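Local coordinates for uncharacterized protein lp_2219 (PDB 3HFQ), which is of unknown function but adopts a seven-bladed beta-propeller of the lactonase family, so a sugar-lactone hydrolase role is possible though unproven, at residues A238-D250 with D286-A298. The protein carries 1 engineered substitution. Sequence-based numbering, arbitrary orientation.
Sequences AHNGAAAIRLSHD and DFPRDFDLDPTEA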
loop_
_atom_site.group_PDB
_atom_site.type_symbol
_atom_site.label_atom_id
_atom_site.label_comp_id
_atom_site.label_asym_id
_atom_site.label_seq_id
_atom_site.Cartn_x
_atom_site.Cartn_y
_atom_site.Cartn_z
ATOM N N ALA A 238 13.092 12.478 16.261
ATOM C CA ALA A 238 12.023 13.296 15.692
ATOM C C ALA A 238 10.909 12.413 15.136
ATOM O O ALA A 238 11.042 11.193 15.090
ATOM C CB ALA A 238 12.580 14.200 14.593
ATOM N N HIS A 239 9.813 13.035 14.712
ATOM C CA HIS A 239 8.673 12.300 14.172
ATOM C C HIS A 239 9.017 11.429 12.971
ATOM O O HIS A 239 9.742 11.842 12.071
ATOM C CB HIS A 239 7.548 13.275 13.785
ATOM C CG HIS A 239 6.385 12.623 13.093
ATOM N ND1 HIS A 239 6.415 12.254 11.765
ATOM C CD2 HIS A 239 5.159 12.271 13.554
ATOM C CE1 HIS A 239 5.259 11.703 11.436
ATOM N NE2 HIS A 239 4.481 11.701 12.502
ATOM N N ASN A 240 8.512 10.202 12.984
ATOM C CA ASN A 240 8.710 9.297 11.870
ATOM C C ASN A 240 7.594 8.281 11.853
ATOM O O ASN A 240 7.245 7.702 12.885
ATOM C CB ASN A 240 10.040 8.545 11.939
ATOM C CG ASN A 240 10.335 7.796 10.645
ATOM O OD1 ASN A 240 10.740 8.396 9.651
ATOM N ND2 ASN A 240 10.100 6.488 10.642
ATOM N N GLY A 241 7.031 8.081 10.671
ATOM C CA GLY A 241 5.969 7.112 10.510
ATOM C C GLY A 241 6.298 6.250 9.308
ATOM O O GLY A 241 6.334 6.747 8.186
ATOM N N ALA A 242 6.568 4.968 9.530
ATOM C CA ALA A 242 6.868 4.077 8.413
ATOM C C ALA A 242 5.578 3.995 7.596
ATOM O O ALA A 242 4.490 4.170 8.143
ATOM C CB ALA A 242 7.279 2.704 8.928
ATOM N N ALA A 243 5.685 3.736 6.296
ATOM C CA ALA A 243 4.487 3.686 5.461
ATOM C C ALA A 243 4.339 2.450 4.582
ATOM O O ALA A 243 3.696 1.473 4.973
ATOM C CB ALA A 243 4.412 4.951 4.596
ATOM N N ALA A 244 4.918 2.503 3.387
ATOM C CA ALA A 244 4.829 1.398 2.441
ATOM C C ALA A 244 5.929 0.371 2.645
ATOM O O ALA A 244 7.010 0.696 3.134
ATOM C CB ALA A 244 4.879 1.930 1.016
ATOM N N ILE A 245 5.647 -0.870 2.267
ATOM C CA ILE A 245 6.622 -1.945 2.399
ATOM C C ILE A 245 6.525 -2.847 1.167
ATOM O O ILE A 245 5.434 -3.252 0.766
ATOM C CB ILE A 245 6.387 -2.744 3.715
ATOM C CG1 ILE A 245 7.483 -3.797 3.899
ATOM C CG2 ILE A 245 5.007 -3.376 3.715
ATOM C CD1 ILE A 245 7.537 -4.363 5.315
ATOM N N ARG A 246 7.671 -3.132 0.555
ATOM C CA ARG A 246 7.717 -3.952 -0.658
ATOM C C ARG A 246 8.799 -5.023 -0.583
ATOM O O ARG A 246 9.792 -4.864 0.117
ATOM C CB ARG A 246 8.004 -3.072 -1.872
ATOM C CG ARG A 246 7.089 -1.871 -2.017
ATOM C CD ARG A 246 5.702 -2.274 -2.486
ATOM N NE ARG A 246 4.906 -1.093 -2.801
ATOM C CZ ARG A 246 3.641 -1.126 -3.205
ATOM N NH1 ARG A 246 3.017 -2.291 -3.345
ATOM N NH2 ARG A 246 3.006 0.008 -3.476
ATOM N N LEU A 247 8.613 -6.104 -1.330
ATOM C CA LEU A 247 9.584 -7.191 -1.345
ATOM C C LEU A 247 9.908 -7.532 -2.794
ATOM O O LEU A 247 9.010 -7.614 -3.632
ATOM C CB LEU A 247 9.000 -8.418 -0.641
ATOM C CG LEU A 247 9.901 -9.636 -0.433
ATOM C CD1 LEU A 247 10.981 -9.315 0.595
ATOM C CD2 LEU A 247 9.053 -10.809 0.047
ATOM N N SER A 248 11.187 -7.726 -3.096
ATOM C CA SER A 248 11.581 -8.066 -4.461
ATOM C C SER A 248 10.968 -9.410 -4.846
ATOM O O SER A 248 10.641 -10.219 -3.980
ATOM C CB SER A 248 13.108 -8.122 -4.581
ATOM O OG SER A 248 13.664 -9.041 -3.661
ATOM N N HIS A 249 10.812 -9.638 -6.146
ATOM C CA HIS A 249 10.217 -10.870 -6.654
ATOM C C HIS A 249 10.945 -12.126 -6.181
ATOM O O HIS A 249 10.319 -13.159 -5.947
ATOM C CB HIS A 249 10.193 -10.849 -8.185
ATOM C CG HIS A 249 9.369 -11.941 -8.791
ATOM N ND1 HIS A 249 7.986 -11.926 -8.777
ATOM C CD2 HIS A 249 9.723 -13.088 -9.412
ATOM C CE1 HIS A 249 7.533 -13.014 -9.365
ATOM N NE2 HIS A 249 8.563 -13.740 -9.761
ATOM N N ASP A 250 12.263 -12.042 -6.049
ATOM C CA ASP A 250 13.043 -13.188 -5.599
ATOM C C ASP A 250 12.972 -13.349 -4.081
ATOM O O ASP A 250 13.449 -14.338 -3.533
ATOM C CB ASP A 250 14.502 -13.055 -6.066
ATOM C CG ASP A 250 15.149 -11.753 -5.627
ATOM O OD1 ASP A 250 16.228 -11.416 -6.168
ATOM O OD2 ASP A 250 14.595 -11.071 -4.742
ATOM N N ASP A 286 9.631 15.333 0.950
ATOM C CA ASP A 286 9.074 15.162 2.284
ATOM C C ASP A 286 7.859 14.235 2.295
ATOM O O ASP A 286 6.956 14.358 1.466
ATOM C CB ASP A 286 8.708 16.536 2.868
ATOM C CG ASP A 286 8.316 16.473 4.342
ATOM O OD1 ASP A 286 9.017 15.797 5.128
ATOM O OD2 ASP A 286 7.315 17.120 4.722
ATOM N N PHE A 287 7.864 13.303 3.243
ATOM C CA PHE A 287 6.788 12.339 3.438
ATOM C C PHE A 287 6.503 11.338 2.320
ATOM O O PHE A 287 5.480 11.422 1.636
ATOM C CB PHE A 287 5.496 13.069 3.825
ATOM C CG PHE A 287 5.301 13.199 5.313
ATOM C CD1 PHE A 287 6.320 13.704 6.116
ATOM C CD2 PHE A 287 4.111 12.799 5.911
ATOM C CE1 PHE A 287 6.155 13.809 7.497
ATOM C CE2 PHE A 287 3.936 12.901 7.292
ATOM C CZ PHE A 287 4.962 13.406 8.084
ATOM N N PRO A 288 7.414 10.371 2.123
ATOM C CA PRO A 288 7.267 9.334 1.096
ATOM C C PRO A 288 6.255 8.276 1.559
ATOM O O PRO A 288 6.623 7.269 2.170
ATOM C CB PRO A 288 8.681 8.771 0.968
ATOM C CG PRO A 288 9.239 8.954 2.365
ATOM C CD PRO A 288 8.773 10.348 2.698
ATOM N N ARG A 289 4.983 8.509 1.248
ATOM C CA ARG A 289 3.903 7.610 1.647
ATOM C C ARG A 289 3.812 6.319 0.835
ATOM O O ARG A 289 3.255 5.328 1.306
ATOM C CB ARG A 289 2.571 8.365 1.597
ATOM C CG ARG A 289 1.362 7.583 2.098
ATOM C CD ARG A 289 0.238 8.546 2.470
ATOM N NE ARG A 289 -1.057 7.882 2.584
ATOM C CZ ARG A 289 -1.994 8.219 3.463
ATOM N NH1 ARG A 289 -1.778 9.211 4.315
ATOM N NH2 ARG A 289 -3.151 7.571 3.484
ATOM N N ASP A 290 4.347 6.319 -0.382
ATOM C CA ASP A 290 4.314 5.104 -1.191
ATOM C C ASP A 290 5.441 5.084 -2.212
ATOM O O ASP A 290 6.005 6.122 -2.559
ATOM C CB ASP A 290 2.961 4.959 -1.904
ATOM C CG ASP A 290 2.730 3.550 -2.443
ATOM O OD1 ASP A 290 3.307 2.594 -1.880
ATOM O OD2 ASP A 290 1.958 3.391 -3.415
ATOM N N PHE A 291 5.756 3.884 -2.681
ATOM C CA PHE A 291 6.801 3.662 -3.669
ATOM C C PHE A 291 6.643 2.219 -4.119
ATOM O O PHE A 291 5.886 1.464 -3.517
ATOM C CB PHE A 291 8.191 3.828 -3.036
ATOM C CG PHE A 291 8.570 2.711 -2.090
ATOM C CD1 PHE A 291 8.130 2.715 -0.766
ATOM C CD2 PHE A 291 9.325 1.627 -2.540
ATOM C CE1 PHE A 291 8.431 1.660 0.091
ATOM C CE2 PHE A 291 9.632 0.562 -1.687
ATOM C CZ PHE A 291 9.182 0.581 -0.367
ATOM N N ASP A 292 7.347 1.838 -5.179
ATOM C CA ASP A 292 7.311 0.457 -5.639
ATOM C C ASP A 292 8.407 0.214 -6.660
ATOM O O ASP A 292 8.921 1.152 -7.270
ATOM C CB ASP A 292 5.951 0.106 -6.254
ATOM C CG ASP A 292 5.727 -1.401 -6.354
ATOM O OD1 ASP A 292 6.524 -2.168 -5.762
ATOM O OD2 ASP A 292 4.750 -1.823 -7.012
ATOM N N LEU A 293 8.782 -1.051 -6.815
ATOM C CA LEU A 293 9.786 -1.430 -7.793
ATOM C C LEU A 293 9.018 -1.506 -9.103
ATOM O O LEU A 293 7.814 -1.763 -9.094
ATOM C CB LEU A 293 10.370 -2.812 -7.472
ATOM C CG LEU A 293 11.380 -2.961 -6.330
ATOM C CD1 LEU A 293 10.743 -2.597 -4.997
ATOM C CD2 LEU A 293 11.876 -4.403 -6.306
ATOM N N ASP A 294 9.693 -1.271 -10.221
ATOM C CA ASP A 294 9.018 -1.347 -11.511
ATOM C C ASP A 294 8.936 -2.832 -11.870
ATOM O O ASP A 294 9.532 -3.668 -11.193
ATOM C CB ASP A 294 9.808 -0.578 -12.572
ATOM C CG ASP A 294 11.033 -1.330 -13.044
ATOM O OD1 ASP A 294 11.873 -1.697 -12.196
ATOM O OD2 ASP A 294 11.151 -1.550 -14.265
ATOM N N PRO A 295 8.194 -3.183 -12.934
ATOM C CA PRO A 295 8.068 -4.590 -13.333
ATOM C C PRO A 295 9.386 -5.329 -13.580
ATOM O O PRO A 295 9.494 -6.520 -13.281
ATOM C CB PRO A 295 7.196 -4.510 -14.582
ATOM C CG PRO A 295 6.292 -3.350 -14.259
ATOM C CD PRO A 295 7.284 -2.337 -13.727
ATOM N N THR A 296 10.383 -4.637 -14.123
ATOM C CA THR A 296 11.672 -5.277 -14.385
ATOM C C THR A 296 12.466 -5.403 -13.088
ATOM O O THR A 296 13.396 -6.204 -12.988
ATOM C CB THR A 296 12.529 -4.468 -15.386
ATOM O OG1 THR A 296 12.968 -3.248 -14.775
ATOM C CG2 THR A 296 11.727 -4.147 -16.637
ATOM N N GLU A 297 12.081 -4.597 -12.102
ATOM C CA GLU A 297 12.724 -4.557 -10.792
ATOM C C GLU A 297 14.131 -3.978 -10.845
ATOM O O GLU A 297 14.935 -4.185 -9.937
ATOM C CB GLU A 297 12.743 -5.948 -10.146
ATOM C CG GLU A 297 11.354 -6.500 -9.848
ATOM C CD GLU A 297 11.325 -7.409 -8.629
ATOM O OE1 GLU A 297 12.274 -8.197 -8.443
ATOM O OE2 GLU A 297 10.343 -7.341 -7.862
ATOM N N ALA A 298 14.420 -3.235 -11.910
ATOM C CA ALA A 298 15.725 -2.600 -12.065
ATOM C C ALA A 298 15.603 -1.139 -11.638
ATOM O O ALA A 298 16.576 -0.384 -11.670
ATOM C CB ALA A 298 16.184 -2.690 -13.516
HETATM O O HOH W 1 0.771 1.195 -4.421
HETATM O O HOH W 2 8.369 -6.694 -6.319
#
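The backbone O of Phe291 is gripped twice by Arg246: NE donates to it at 2.8 Å, in the carbonyl plane, and NH2 adds a weak second bond. Arginine suits because one flat cation serves several acceptors; two aspartates supply negative charge. NH2 salt-bridges Asp290 OD1 (3.1 Å), and a water links it to Asp290 OD2, which also accepts from Val337 N. The Asp292 carboxylate stacks over one guanidinium face, offset toward the rim, planes 17° apart; OD1 lies well out of the guanidinium plane, so its salt bridge to NE rests on charge alone. Chi1 (-52°) sets Arg246 CG against Phe291 CE2 (3.5 Å), and a bend at chi2 turns the chain toward Phe291 O. The flat ring fits between this aliphatic part and small Ala244. A leucine replacing Arg246 would probably leave Phe291 O without two side-chain donors and both aspartates without their shared countercharge. Glutamate's paired oxygens let Glu297 take the His249 N-H in a forked bond (N to OE2 2.9 Å), each using its syn lone pair. Strands 241-247 and 290-293, 16° from parallel, each begin a four-stranded antiparallel sheet: side chains join successive innermost strands, the blade-to-blade packing of a seven-bladed beta-propeller.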